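Local coordinates for protein oxidoreductase YdhF (Escherichia coli, PDB 1OG6) that binds NADPH in an alpha/beta barrel and may act as an oxidoreductase of the aldo/keto reductase family, at residues Thr6-Gly11 against Thr175-Gln180; Asp123-His128 against Gly150-Phe155; Phe14-Met19 against Gln256-Ile261; Thr47-Ala52 against Met78-Lys83. All coordinates share one frame; numbering follows the deposited sequence.

Contacts 2, 3 and 4 pair strands of one closed barrel, and contact 1 sets the N-terminal hairpin loop against it. Contact 3 pairs the first and last parallel strands; contact 4 lies beside it, centres about 11 Å apart, through backbone bonds between Met-19 and both Thr-48 and Asp-50. Contact 2 follows contact 4, centres about 10 Å apart, where Leu-126 bonds to Ser-82, and contact 1 follows contact 2, centres about 11 Å apart, with Ala-177 N bonded to Phe-155 O. Every contact reaches the cofactor: Asp-50 and Lys-83 of contact 4, His-128 of contact 2, Gln-180 of contact 1, and Ile-260 of contact 3, its side chain about 4 Å away. Tyr-55, proton donor by similarity, has its side chain about 3 Å from that of Ala-52.

Contact 1. Residues Thr6-Gly11 against Thr175-Gln180; sequences TIAPQG and TLATNQ. With NAP (NADP nicotinamide-adenine-dinucleotide phosphate), chain F.
Ile-7 reaches Ala-177 with the end of its longer branch: CD1 lies 3.5 Å from Ala-177 CB. That branch gets there because CG1 sits between the backbone N and the carbonyl carbon (chi1 60°), leaving CG2 turned off beside the backbone N. Next along, the methyl of Ala-8 packs against the backbone of Ala-177, CB to CA 3.6 Å, and its CB also lies 3.9 Å from Leu-176 O. The loop carrying these side chains joins strands 4-6 and 13-20, the N-terminal hairpin that in aldo/keto reductases closes the bottom of the (beta/alpha)8 barrel; here it rests on the chain running into barrel strand 179-182. Pro-9 and Thr-175 meet nearer the surface at about a right angle, the ring CD 4.0 Å from the CG2 methyl. No hydrogen bond crosses between the segments, yet both reach Arg-205, Ile-7 through its backbone and Thr-178 through OG1. At the far end of 175-180, Gln-180 belongs to the NADP pocket.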
# COMPACT_ATOMS: atom_id res chain seq x y z
N THR C 6 23.73 5.44 -14.23
CA THR C 6 22.75 4.70 -15.02
C THR C 6 21.48 4.64 -14.18
O THR C 6 21.44 3.95 -13.17
CB THR C 6 23.25 3.27 -15.32
OG1 THR C 6 24.35 3.33 -16.23
CG2 THR C 6 22.15 2.42 -15.92
N ILE C 7 20.44 5.35 -14.60
CA ILE C 7 19.21 5.40 -13.84
C ILE C 7 18.41 4.11 -13.61
O ILE C 7 17.79 3.96 -12.56
CB ILE C 7 18.28 6.47 -14.44
CG1 ILE C 7 17.95 6.14 -15.88
CG2 ILE C 7 18.95 7.82 -14.37
CD1 ILE C 7 16.99 7.11 -16.52
N ALA C 8 18.42 3.18 -14.55
CA ALA C 8 17.68 1.95 -14.37
C ALA C 8 18.55 0.78 -14.80
O ALA C 8 19.70 0.97 -15.15
CB ALA C 8 16.41 1.99 -15.19
N PRO C 9 18.01 -0.45 -14.77
CA PRO C 9 18.79 -1.62 -15.18
C PRO C 9 19.28 -1.56 -16.63
O PRO C 9 20.47 -1.70 -16.90
CB PRO C 9 17.84 -2.77 -14.92
CG PRO C 9 17.20 -2.33 -13.65
CD PRO C 9 16.86 -0.87 -13.95
N GLN C 10 18.36 -1.37 -17.58
CA GLN C 10 18.76 -1.27 -18.98
C GLN C 10 18.74 0.21 -19.35
O GLN C 10 19.02 0.59 -20.48
CB GLN C 10 17.78 -2.03 -19.87
CG GLN C 10 17.29 -3.36 -19.31
CD GLN C 10 18.36 -4.12 -18.56
OE1 GLN C 10 19.45 -4.37 -19.08
NE2 GLN C 10 18.06 -4.49 -17.32
N GLY C 11 18.41 1.03 -18.36
CA GLY C 11 18.31 2.46 -18.56
C GLY C 11 19.54 3.14 -19.09
O GLY C 11 20.57 2.51 -19.30
N THR C 175 12.37 -2.09 -18.54
CA THR C 175 12.26 -1.49 -17.21
C THR C 175 12.15 0.03 -17.21
O THR C 175 13.01 0.72 -17.76
CB THR C 175 13.47 -1.85 -16.33
OG1 THR C 175 13.95 -3.15 -16.68
CG2 THR C 175 13.07 -1.84 -14.86
N LEU C 176 11.09 0.53 -16.58
CA LEU C 176 10.85 1.97 -16.48
C LEU C 176 12.11 2.65 -15.95
O LEU C 176 12.55 2.40 -14.83
CB LEU C 176 9.65 2.26 -15.57
CG LEU C 176 8.26 1.95 -16.16
CD1 LEU C 176 7.24 1.89 -15.06
CD2 LEU C 176 7.88 2.99 -17.19
N ALA C 177 12.69 3.51 -16.78
CA ALA C 177 13.92 4.20 -16.43
C ALA C 177 13.85 5.03 -15.16
O ALA C 177 14.86 5.20 -14.50
CB ALA C 177 14.37 5.06 -17.59
N THR C 178 12.68 5.55 -14.81
CA THR C 178 12.60 6.38 -13.61
C THR C 178 11.17 6.71 -13.18
O THR C 178 10.20 6.26 -13.79
CB THR C 178 13.37 7.71 -13.81
OG1 THR C 178 13.57 8.35 -12.56
CG2 THR C 178 12.60 8.66 -14.72
N ASN C 179 11.05 7.49 -12.11
CA ASN C 179 9.75 7.92 -11.58
C ASN C 179 10.01 9.28 -10.91
O ASN C 179 10.19 9.37 -9.70
CB ASN C 179 9.21 6.90 -10.57
CG ASN C 179 7.84 7.29 -10.00
OD1 ASN C 179 7.14 8.10 -10.59
ND2 ASN C 179 7.47 6.72 -8.86
N GLN C 180 10.04 10.33 -11.73
CA GLN C 180 10.31 11.67 -11.24
C GLN C 180 9.34 12.10 -10.17
O GLN C 180 8.20 12.44 -10.46
CB GLN C 180 10.27 12.68 -12.38
CG GLN C 180 10.54 14.09 -11.89
CD GLN C 180 10.83 15.06 -13.00
OE1 GLN C 180 11.59 14.76 -13.91
NE2 GLN C 180 10.23 16.24 -12.92
PA NAP F . 13.49 24.04 -7.09
O1A NAP F . 12.85 24.01 -5.83
O2A NAP F . 14.82 23.41 -7.42
O5B NAP F . 13.65 25.57 -7.57
C5B NAP F . 14.15 26.52 -6.61
C4B NAP F . 13.55 27.89 -7.07
O4B NAP F . 14.07 28.82 -6.05
C3B NAP F . 14.12 28.45 -8.40
O3B NAP F . 13.01 28.99 -9.10
C2B NAP F . 15.12 29.53 -8.04
O2B NAP F . 14.99 30.71 -8.83
C1B NAP F . 14.87 29.86 -6.54
N9A NAP F . 16.12 29.92 -5.82
C8A NAP F . 17.25 29.12 -5.86
N7A NAP F . 18.22 29.50 -5.04
C5A NAP F . 17.68 30.62 -4.42
C6A NAP F . 18.24 31.46 -3.45
N6A NAP F . 19.46 31.36 -2.88
N1A NAP F . 17.45 32.54 -3.00
N3A NAP F . 15.59 31.94 -4.48
C4A NAP F . 16.39 30.88 -4.90
O3 NAP F . 12.49 23.43 -8.16
PN NAP F . 11.45 24.09 -9.14
O1N NAP F . 10.00 23.98 -8.94
O2N NAP F . 12.07 24.38 -10.47
O5D NAP F . 11.18 22.57 -9.63
C5D NAP F . 12.25 21.58 -9.88
C4D NAP F . 12.26 21.10 -11.33
O4D NAP F . 11.49 19.88 -11.53
C3D NAP F . 11.78 22.10 -12.44
O3D NAP F . 12.88 22.79 -13.04
O2D NAP F . 11.63 20.99 -14.66
C1D NAP F . 10.65 19.98 -12.72
N1N NAP F . 9.21 19.78 -12.33
C2N NAP F . 8.56 18.53 -12.50
C3N NAP F . 7.22 18.41 -12.15
C7N NAP F . 6.52 17.05 -12.34
O7N NAP F . 5.36 17.00 -12.02
N7N NAP F . 7.16 16.02 -12.81
C4N NAP F . 6.46 19.55 -11.61
C5N NAP F . 7.14 20.79 -11.44
C6N NAP F . 8.52 20.93 -11.80
P2B NAP F . 16.24 31.61 -9.33
O1X NAP F . 17.31 31.24 -10.36
O2X NAP F . 15.92 33.06 -9.06
O3X NAP F . 15.40 31.58 -10.59

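Contact 2. Residues Asp123-His128 against Gly150-Phe155; sequences DLLLIH and GKVRHF. With NAP (NADP nicotinamide-adenine-dinucleotide phosphate), chain F.
Leu-124 pairs with His-154 and Leu-125 with Phe-155 as parallel neighbours, the two barrel strands of a beta-alpha-beta unit whose crossover contains helix 136-147. His-154 N donates to Asp-123 O at 2.8 Å, and Leu-125 N bonds to His-154 O at 3.2 Å. On the face with Leu-125 and Phe-155, turned toward the helices, Leu-125 CB packs on Val-152 CG1 (3.9 Å), while the Phe-155 ring stacks on Phe-143. On the other face Leu-124 bends its CD2 back to 3.5 Å from Phe-155 C. Asp-123 turns from the strand pair: OD2 takes the N-H of Ile-80 and a salt bridge from Arg-75, and OD1 only crosses near Arg-153 CG. Where strand 122-127 ends, His-128 enters the cofactor pocket; an alanine here would probably leave a gap beside the carboxamide and take away a neighbour of the Lys-83 side chain. The imidazole presents its edge, CE1 standing 3.7 Å from O7N of the NADP, near the ring plane.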
# COMPACT_ATOMS: atom_id res chain seq x y z
N ASP C 123 15.65 11.03 -25.12
CA ASP C 123 16.29 9.99 -24.36
C ASP C 123 15.29 9.42 -23.37
O ASP C 123 15.29 8.22 -23.10
CB ASP C 123 17.51 10.57 -23.66
CG ASP C 123 18.53 11.11 -24.64
OD1 ASP C 123 19.24 10.30 -25.27
OD2 ASP C 123 18.61 12.34 -24.82
N LEU C 124 14.42 10.29 -22.86
CA LEU C 124 13.41 9.88 -21.89
C LEU C 124 12.07 10.57 -22.09
O LEU C 124 12.00 11.79 -22.20
CB LEU C 124 13.87 10.17 -20.46
CG LEU C 124 13.88 9.05 -19.41
CD1 LEU C 124 13.85 9.71 -18.04
CD2 LEU C 124 12.69 8.13 -19.56
N LEU C 125 11.01 9.77 -22.14
CA LEU C 125 9.66 10.29 -22.25
C LEU C 125 9.02 9.80 -20.99
O LEU C 125 9.05 8.61 -20.68
CB LEU C 125 8.90 9.71 -23.44
CG LEU C 125 7.84 10.62 -24.08
CD1 LEU C 125 6.79 9.74 -24.71
CD2 LEU C 125 7.20 11.54 -23.07
N LEU C 126 8.44 10.73 -20.25
CA LEU C 126 7.80 10.44 -18.98
C LEU C 126 6.29 10.73 -19.03
O LEU C 126 5.89 11.81 -19.47
CB LEU C 126 8.43 11.33 -17.91
CG LEU C 126 9.53 10.89 -16.95
CD1 LEU C 126 10.58 10.04 -17.62
CD2 LEU C 126 10.12 12.14 -16.36
N ILE C 127 5.47 9.78 -18.59
CA ILE C 127 4.04 10.06 -18.52
C ILE C 127 3.96 11.06 -17.37
O ILE C 127 4.04 10.69 -16.20
CB ILE C 127 3.20 8.80 -18.16
CG1 ILE C 127 3.36 7.74 -19.25
CG2 ILE C 127 1.74 9.18 -18.00
CD1 ILE C 127 2.80 8.15 -20.57
N HIS C 128 3.84 12.33 -17.71
CA HIS C 128 3.81 13.43 -16.75
C HIS C 128 3.13 13.19 -15.40
O HIS C 128 3.72 13.45 -14.36
CB HIS C 128 3.16 14.65 -17.40
CG HIS C 128 3.75 15.96 -16.97
ND1 HIS C 128 4.18 16.20 -15.68
CD2 HIS C 128 3.93 17.12 -17.65
CE1 HIS C 128 4.61 17.44 -15.58
NE2 HIS C 128 4.46 18.03 -16.76
N GLY C 150 12.66 4.96 -33.12
CA GLY C 150 13.92 5.55 -32.73
C GLY C 150 13.75 6.95 -32.19
O GLY C 150 14.72 7.62 -31.87
N LYS C 151 12.49 7.37 -32.07
CA LYS C 151 12.18 8.71 -31.58
C LYS C 151 12.36 8.85 -30.07
O LYS C 151 12.58 9.95 -29.58
CB LYS C 151 10.76 9.10 -31.97
CG LYS C 151 10.47 8.97 -33.46
CD LYS C 151 9.34 9.90 -33.87
CE LYS C 151 8.80 9.55 -35.25
NZ LYS C 151 7.89 8.37 -35.20
N VAL C 152 12.27 7.74 -29.34
CA VAL C 152 12.45 7.75 -27.89
C VAL C 152 13.27 6.55 -27.45
O VAL C 152 12.93 5.40 -27.73
CB VAL C 152 11.10 7.73 -27.14
CG1 VAL C 152 11.34 7.56 -25.66
CG2 VAL C 152 10.36 9.01 -27.38
N ARG C 153 14.37 6.82 -26.75
CA ARG C 153 15.28 5.78 -26.28
C ARG C 153 14.71 5.03 -25.09
O ARG C 153 14.71 3.80 -25.06
CB ARG C 153 16.62 6.40 -25.87
CG ARG C 153 17.26 7.26 -26.93
CD ARG C 153 17.66 6.45 -28.13
NE ARG C 153 17.53 7.24 -29.35
CZ ARG C 153 17.85 6.82 -30.56
NH1 ARG C 153 18.33 5.59 -30.74
NH2 ARG C 153 17.68 7.62 -31.61
N HIS C 154 14.25 5.78 -24.09
CA HIS C 154 13.72 5.17 -22.89
C HIS C 154 12.40 5.77 -22.43
O HIS C 154 12.00 6.84 -22.88
CB HIS C 154 14.77 5.28 -21.79
CG HIS C 154 16.09 4.68 -22.16
ND1 HIS C 154 16.29 3.32 -22.25
CD2 HIS C 154 17.26 5.26 -22.51
CE1 HIS C 154 17.53 3.09 -22.63
NE2 HIS C 154 18.14 4.24 -22.80
N PHE C 155 11.74 5.06 -21.53
CA PHE C 155 10.46 5.52 -21.02
C PHE C 155 10.42 5.49 -19.50
O PHE C 155 11.12 4.72 -18.85
CB PHE C 155 9.35 4.65 -21.59
CG PHE C 155 9.37 4.57 -23.09
CD1 PHE C 155 10.07 3.56 -23.73
CD2 PHE C 155 8.73 5.53 -23.85
CE1 PHE C 155 10.13 3.50 -25.12
CE2 PHE C 155 8.79 5.49 -25.25
CZ PHE C 155 9.49 4.47 -25.88
PA NAP F . 13.49 24.04 -7.09
O1A NAP F . 12.85 24.01 -5.83
O2A NAP F . 14.82 23.41 -7.42
O5B NAP F . 13.65 25.57 -7.57
C5B NAP F . 14.15 26.52 -6.61
C4B NAP F . 13.55 27.89 -7.07
O4B NAP F . 14.07 28.82 -6.05
C3B NAP F . 14.12 28.45 -8.40
O3B NAP F . 13.01 28.99 -9.10
C2B NAP F . 15.12 29.53 -8.04
O2B NAP F . 14.99 30.71 -8.83
C1B NAP F . 14.87 29.86 -6.54
N9A NAP F . 16.12 29.92 -5.82
C8A NAP F . 17.25 29.12 -5.86
N7A NAP F . 18.22 29.50 -5.04
C5A NAP F . 17.68 30.62 -4.42
C6A NAP F . 18.24 31.46 -3.45
N6A NAP F . 19.46 31.36 -2.88
N1A NAP F . 17.45 32.54 -3.00
N3A NAP F . 15.59 31.94 -4.48
C4A NAP F . 16.39 30.88 -4.90
O3 NAP F . 12.49 23.43 -8.16
PN NAP F . 11.45 24.09 -9.14
O1N NAP F . 10.00 23.98 -8.94
O2N NAP F . 12.07 24.38 -10.47
O5D NAP F . 11.18 22.57 -9.63
C5D NAP F . 12.25 21.58 -9.88
C4D NAP F . 12.26 21.10 -11.33
O4D NAP F . 11.49 19.88 -11.53
C3D NAP F . 11.78 22.10 -12.44
O3D NAP F . 12.88 22.79 -13.04
O2D NAP F . 11.63 20.99 -14.66
C1D NAP F . 10.65 19.98 -12.72
N1N NAP F . 9.21 19.78 -12.33
C2N NAP F . 8.56 18.53 -12.50
C3N NAP F . 7.22 18.41 -12.15
C7N NAP F . 6.52 17.05 -12.34
O7N NAP F . 5.36 17.00 -12.02
N7N NAP F . 7.16 16.02 -12.81
C4N NAP F . 6.46 19.55 -11.61
C5N NAP F . 7.14 20.79 -11.44
C6N NAP F . 8.52 20.93 -11.80
P2B NAP F . 16.24 31.61 -9.33
O1X NAP F . 17.31 31.24 -10.36
O2X NAP F . 15.92 33.06 -9.06
O3X NAP F . 15.40 31.58 -10.59

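Contact 3. Residues Phe14-Met19 against Gln256-Ile261; sequences FSRFVM and QPLPII
The Phe-17 ring takes Pro-259 on one face: CG of the proline stands 3.5 Å from the ring centroid, 21° off the normal, a CH-pi contact displaced toward the CD2-CE2 rim. Ile-261 comes at the same ring obliquely, its CD1 3.6 Å from Phe-17 CD2. The guanidinium of Arg-16, carried out on an arm extended from CG to NE, has Pro-257 O over one face, 3.2 Å from CZ. That oxygen lies at a poor angle for a hydrogen bond; NH1 instead donates to Leu-251 O, while Gln-256 C sits at the group's edge in its plane. Leu-258 CD1 lies at the edge of the Phe-14 ring, 4.0 Å from Phe-14 CD2.

Beyond Arg-16 the chains settle into parallel pairing. Val-18 N donates to Pro-259 O at 3.1 Å, and Ile-261 N returns a bond to Val-18 O at 2.9 Å. Val-18 and Ile-260 share a face, CB to CG1 4.0 Å, with Ile-260 continuing to the bound NADP; on the other, Met-19 and Ile-261 both touch Val-269 of helix 266-274. Just before this pairing Ser-15 OG bonds to Phe-17 O, tying down the break in strand 13-20. The pairing joins the first and eighth parallel strands, the closure that makes a TIM barrel of the sheet.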
# COMPACT_ATOMS: atom_id res chain seq x y z
N PHE C 14 22.54 9.10 -16.93
CA PHE C 14 22.31 10.52 -16.77
C PHE C 14 23.39 11.11 -15.88
O PHE C 14 24.19 10.39 -15.31
CB PHE C 14 20.95 10.79 -16.13
CG PHE C 14 19.78 10.57 -17.06
CD1 PHE C 14 19.91 10.76 -18.43
CD2 PHE C 14 18.54 10.22 -16.56
CE1 PHE C 14 18.82 10.61 -19.27
CE2 PHE C 14 17.45 10.07 -17.40
CZ PHE C 14 17.59 10.26 -18.75
N SER C 15 23.42 12.44 -15.80
CA SER C 15 24.38 13.13 -14.95
C SER C 15 23.64 13.27 -13.63
O SER C 15 22.51 13.69 -13.64
CB SER C 15 24.69 14.51 -15.53
OG SER C 15 23.56 15.33 -15.46
N ARG C 16 24.27 12.93 -12.51
CA ARG C 16 23.59 12.99 -11.22
C ARG C 16 22.76 14.24 -10.93
O ARG C 16 21.79 14.16 -10.18
CB ARG C 16 24.58 12.77 -10.09
CG ARG C 16 23.88 12.49 -8.78
CD ARG C 16 24.80 11.82 -7.78
NE ARG C 16 24.05 11.45 -6.58
CZ ARG C 16 22.97 10.68 -6.59
NH1 ARG C 16 22.35 10.39 -5.44
NH2 ARG C 16 22.51 10.19 -7.73
N PHE C 17 23.12 15.38 -11.49
CA PHE C 17 22.32 16.60 -11.31
C PHE C 17 21.74 16.89 -12.68
O PHE C 17 22.47 17.02 -13.66
CB PHE C 17 23.16 17.80 -10.86
CG PHE C 17 23.31 17.93 -9.36
CD1 PHE C 17 24.31 17.24 -8.67
CD2 PHE C 17 22.47 18.76 -8.63
CE1 PHE C 17 24.46 17.37 -7.28
CE2 PHE C 17 22.62 18.89 -7.24
CZ PHE C 17 23.61 18.20 -6.57
N VAL C 18 20.41 16.94 -12.75
CA VAL C 18 19.67 17.21 -13.98
C VAL C 18 19.35 18.70 -14.01
O VAL C 18 19.08 19.30 -12.98
CB VAL C 18 18.35 16.41 -13.99
CG1 VAL C 18 17.60 16.67 -15.25
CG2 VAL C 18 18.63 14.94 -13.83
N MET C 19 19.37 19.31 -15.19
CA MET C 19 19.06 20.74 -15.32
C MET C 19 17.62 20.87 -15.81
O MET C 19 17.27 20.39 -16.88
CB MET C 19 20.02 21.39 -16.31
CG MET C 19 20.62 22.69 -15.82
SD MET C 19 19.36 23.90 -15.41
CE MET C 19 20.24 24.99 -14.38
N GLN C 256 18.91 6.86 -4.06
CA GLN C 256 19.82 7.67 -4.87
C GLN C 256 19.20 8.58 -5.92
O GLN C 256 19.34 8.33 -7.11
CB GLN C 256 20.84 6.78 -5.57
CG GLN C 256 21.79 6.08 -4.63
CD GLN C 256 22.59 4.99 -5.33
OE1 GLN C 256 23.12 5.21 -6.42
NE2 GLN C 256 22.68 3.81 -4.71
N PRO C 257 18.51 9.65 -5.48
CA PRO C 257 17.87 10.58 -6.41
C PRO C 257 18.81 11.50 -7.21
O PRO C 257 19.93 11.78 -6.78
CB PRO C 257 16.93 11.37 -5.50
CG PRO C 257 17.58 11.30 -4.18
CD PRO C 257 18.02 9.88 -4.11
N LEU C 258 18.35 11.94 -8.39
CA LEU C 258 19.11 12.86 -9.25
C LEU C 258 18.43 14.20 -9.10
O LEU C 258 17.44 14.47 -9.78
CB LEU C 258 19.03 12.47 -10.73
CG LEU C 258 18.99 11.02 -11.23
CD1 LEU C 258 19.35 11.05 -12.68
CD2 LEU C 258 19.93 10.12 -10.47
N PRO C 259 18.94 15.07 -8.21
CA PRO C 259 18.34 16.39 -8.00
C PRO C 259 18.27 17.28 -9.24
O PRO C 259 19.25 17.44 -9.95
CB PRO C 259 19.21 16.99 -6.89
CG PRO C 259 20.51 16.34 -7.10
CD PRO C 259 20.16 14.92 -7.40
N ILE C 260 17.09 17.84 -9.49
CA ILE C 260 16.87 18.71 -10.64
C ILE C 260 16.99 20.17 -10.23
O ILE C 260 16.25 20.67 -9.37
CB ILE C 260 15.47 18.49 -11.28
CG1 ILE C 260 15.23 17.00 -11.54
CG2 ILE C 260 15.39 19.23 -12.59
CD1 ILE C 260 13.87 16.71 -12.12
N ILE C 261 17.93 20.86 -10.85
CA ILE C 261 18.17 22.25 -10.57
C ILE C 261 17.18 23.08 -11.39
O ILE C 261 16.98 22.84 -12.57
CB ILE C 261 19.64 22.61 -10.93
CG1 ILE C 261 20.58 21.63 -10.21
CG2 ILE C 261 19.96 24.03 -10.49
CD1 ILE C 261 22.04 21.80 -10.53

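Contact 4. Residues Thr47-Ala52 against Met78-Lys83; sequences TTVDHA and MEIVSK. With NAP (NADP nicotinamide-adenine-dinucleotide phosphate), chain F.
Val-49 is bonded through both its N and its O to the chain opposite, where strands 48-50 and 79-83 run parallel at 21° as successive strands of a beta-alpha-beta unit in the TIM barrel. Its N donates to Glu-79 O at 2.8 Å, its O receives Val-81 N, and a weak bond from His-51 N to Val-81 O carries the ladder on.

Apolar contacts line both faces. Val-49 CG2 and Ile-80 CG1 lie side by side at 3.9 Å, with Met-78 CE close by; on the opposite face the methyls Thr-48 CG2 and Val-81 CG2 meet.

Among the polar side chains, Glu-79 folds back at chi2 (88°) so that OE2 accepts two hydroxyls: Thr-47 OG1 at 2.9 Å on its syn lone pair, and Thr-48 OG1, a hydroxyl that also accepts Ser-15 N, at 3.1 Å from well above the carboxylate plane. OE1 is salt-bridged to Arg-4, so an alanine here would probably leave Arg-4 without that carboxylate and both threonine hydroxyls without their acceptor.

The salt bridge lies at the cofactor end. Asp-50 and Lys-83, with nearby Tyr-55 and His-128, are consistent with the Asp-Tyr-Lys-His tetrad of aldo/keto reductases. Lys-83 NZ bridges to Asp-50 OD2 at 3.2 Å, 37° out of the carboxylate plane, and the same OD2 accepts the ribose hydroxyl O2D of the NADP at 2.9 Å.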
# COMPACT_ATOMS: atom_id res chain seq x y z
N THR C 47 24.64 17.25 -17.90
CA THR C 47 24.30 17.01 -19.28
C THR C 47 22.84 16.65 -19.50
O THR C 47 22.33 16.78 -20.61
CB THR C 47 25.18 15.90 -19.86
OG1 THR C 47 25.02 14.72 -19.07
CG2 THR C 47 26.65 16.32 -19.84
N THR C 48 22.18 16.19 -18.45
CA THR C 48 20.78 15.80 -18.56
C THR C 48 19.91 17.03 -18.39
O THR C 48 20.06 17.76 -17.41
CB THR C 48 20.39 14.80 -17.47
OG1 THR C 48 21.41 13.80 -17.38
CG2 THR C 48 19.07 14.13 -17.80
N VAL C 49 19.02 17.28 -19.34
CA VAL C 49 18.13 18.42 -19.24
C VAL C 49 16.69 17.92 -19.16
O VAL C 49 16.29 17.02 -19.90
CB VAL C 49 18.28 19.40 -20.43
CG1 VAL C 49 19.72 19.87 -20.53
CG2 VAL C 49 17.82 18.74 -21.71
N ASP C 50 15.93 18.52 -18.25
CA ASP C 50 14.54 18.15 -18.02
C ASP C 50 13.58 19.09 -18.74
O ASP C 50 13.75 20.30 -18.72
CB ASP C 50 14.26 18.18 -16.53
CG ASP C 50 12.93 17.57 -16.17
OD1 ASP C 50 12.77 16.35 -16.39
OD2 ASP C 50 12.05 18.30 -15.68
N HIS C 51 12.57 18.50 -19.38
CA HIS C 51 11.55 19.25 -20.11
C HIS C 51 10.21 18.57 -19.98
O HIS C 51 10.11 17.50 -19.39
CB HIS C 51 11.91 19.31 -21.59
CG HIS C 51 12.85 20.41 -21.93
ND1 HIS C 51 12.48 21.74 -21.86
CD2 HIS C 51 14.14 20.39 -22.33
CE1 HIS C 51 13.51 22.49 -22.20
NE2 HIS C 51 14.53 21.70 -22.49
N ALA C 52 9.18 19.18 -20.55
CA ALA C 52 7.85 18.59 -20.50
C ALA C 52 6.85 19.17 -21.50
O ALA C 52 7.02 20.26 -22.04
CB ALA C 52 7.28 18.68 -19.10
N MET C 78 24.17 16.07 -24.53
CA MET C 78 23.16 16.04 -23.48
C MET C 78 22.12 14.95 -23.65
O MET C 78 22.04 14.29 -24.68
CB MET C 78 22.46 17.39 -23.41
CG MET C 78 21.85 17.79 -24.74
SD MET C 78 21.33 19.51 -24.82
CE MET C 78 19.65 19.30 -25.33
N GLU C 79 21.33 14.77 -22.60
CA GLU C 79 20.25 13.81 -22.61
C GLU C 79 19.00 14.65 -22.43
O GLU C 79 18.94 15.49 -21.53
CB GLU C 79 20.37 12.82 -21.45
CG GLU C 79 21.64 11.99 -21.44
CD GLU C 79 22.78 12.68 -20.71
OE1 GLU C 79 23.87 12.09 -20.63
OE2 GLU C 79 22.57 13.80 -20.21
N ILE C 80 18.01 14.46 -23.29
CA ILE C 80 16.79 15.23 -23.19
C ILE C 80 15.70 14.37 -22.57
O ILE C 80 15.47 13.23 -22.98
CB ILE C 80 16.36 15.78 -24.57
CG1 ILE C 80 17.43 16.75 -25.07
CG2 ILE C 80 15.04 16.49 -24.47
CD1 ILE C 80 17.07 17.47 -26.33
N VAL C 81 15.06 14.92 -21.55
CA VAL C 81 13.98 14.24 -20.84
C VAL C 81 12.74 15.10 -21.01
O VAL C 81 12.80 16.32 -20.88
CB VAL C 81 14.29 14.13 -19.32
CG1 VAL C 81 13.11 13.54 -18.60
CG2 VAL C 81 15.51 13.28 -19.10
N SER C 82 11.62 14.48 -21.32
CA SER C 82 10.40 15.24 -21.49
C SER C 82 9.24 14.38 -21.05
O SER C 82 9.40 13.18 -20.83
CB SER C 82 10.23 15.68 -22.94
OG SER C 82 9.30 16.74 -23.04
N LYS C 83 8.07 14.99 -20.93
CA LYS C 83 6.89 14.28 -20.49
C LYS C 83 5.72 14.62 -21.37
O LYS C 83 5.84 15.41 -22.31
CB LYS C 83 6.57 14.68 -19.05
CG LYS C 83 7.82 14.94 -18.23
CD LYS C 83 7.50 15.61 -16.92
CE LYS C 83 8.78 16.12 -16.27
NZ LYS C 83 9.38 17.22 -17.05
PA NAP F . 13.49 24.04 -7.09
O1A NAP F . 12.85 24.01 -5.83
O2A NAP F . 14.82 23.41 -7.42
O5B NAP F . 13.65 25.57 -7.57
C5B NAP F . 14.15 26.52 -6.61
C4B NAP F . 13.55 27.89 -7.07
O4B NAP F . 14.07 28.82 -6.05
C3B NAP F . 14.12 28.45 -8.40
O3B NAP F . 13.01 28.99 -9.10
C2B NAP F . 15.12 29.53 -8.04
O2B NAP F . 14.99 30.71 -8.83
C1B NAP F . 14.87 29.86 -6.54
N9A NAP F . 16.12 29.92 -5.82
C8A NAP F . 17.25 29.12 -5.86
N7A NAP F . 18.22 29.50 -5.04
C5A NAP F . 17.68 30.62 -4.42
C6A NAP F . 18.24 31.46 -3.45
N6A NAP F . 19.46 31.36 -2.88
N1A NAP F . 17.45 32.54 -3.00
N3A NAP F . 15.59 31.94 -4.48
C4A NAP F . 16.39 30.88 -4.90
O3 NAP F . 12.49 23.43 -8.16
PN NAP F . 11.45 24.09 -9.14
O1N NAP F . 10.00 23.98 -8.94
O2N NAP F . 12.07 24.38 -10.47
O5D NAP F . 11.18 22.57 -9.63
C5D NAP F . 12.25 21.58 -9.88
C4D NAP F . 12.26 21.10 -11.33
O4D NAP F . 11.49 19.88 -11.53
C3D NAP F . 11.78 22.10 -12.44
O3D NAP F . 12.88 22.79 -13.04
O2D NAP F . 11.63 20.99 -14.66
C1D NAP F . 10.65 19.98 -12.72
N1N NAP F . 9.21 19.78 -12.33
C2N NAP F . 8.56 18.53 -12.50
C3N NAP F . 7.22 18.41 -12.15
C7N NAP F . 6.52 17.05 -12.34
O7N NAP F . 5.36 17.00 -12.02
N7N NAP F . 7.16 16.02 -12.81
C4N NAP F . 6.46 19.55 -11.61
C5N NAP F . 7.14 20.79 -11.44
C6N NAP F . 8.52 20.93 -11.80
P2B NAP F . 16.24 31.61 -9.33
O1X NAP F . 17.31 31.24 -10.36
O2X NAP F . 15.92 33.06 -9.06
O3X NAP F . 15.40 31.58 -10.59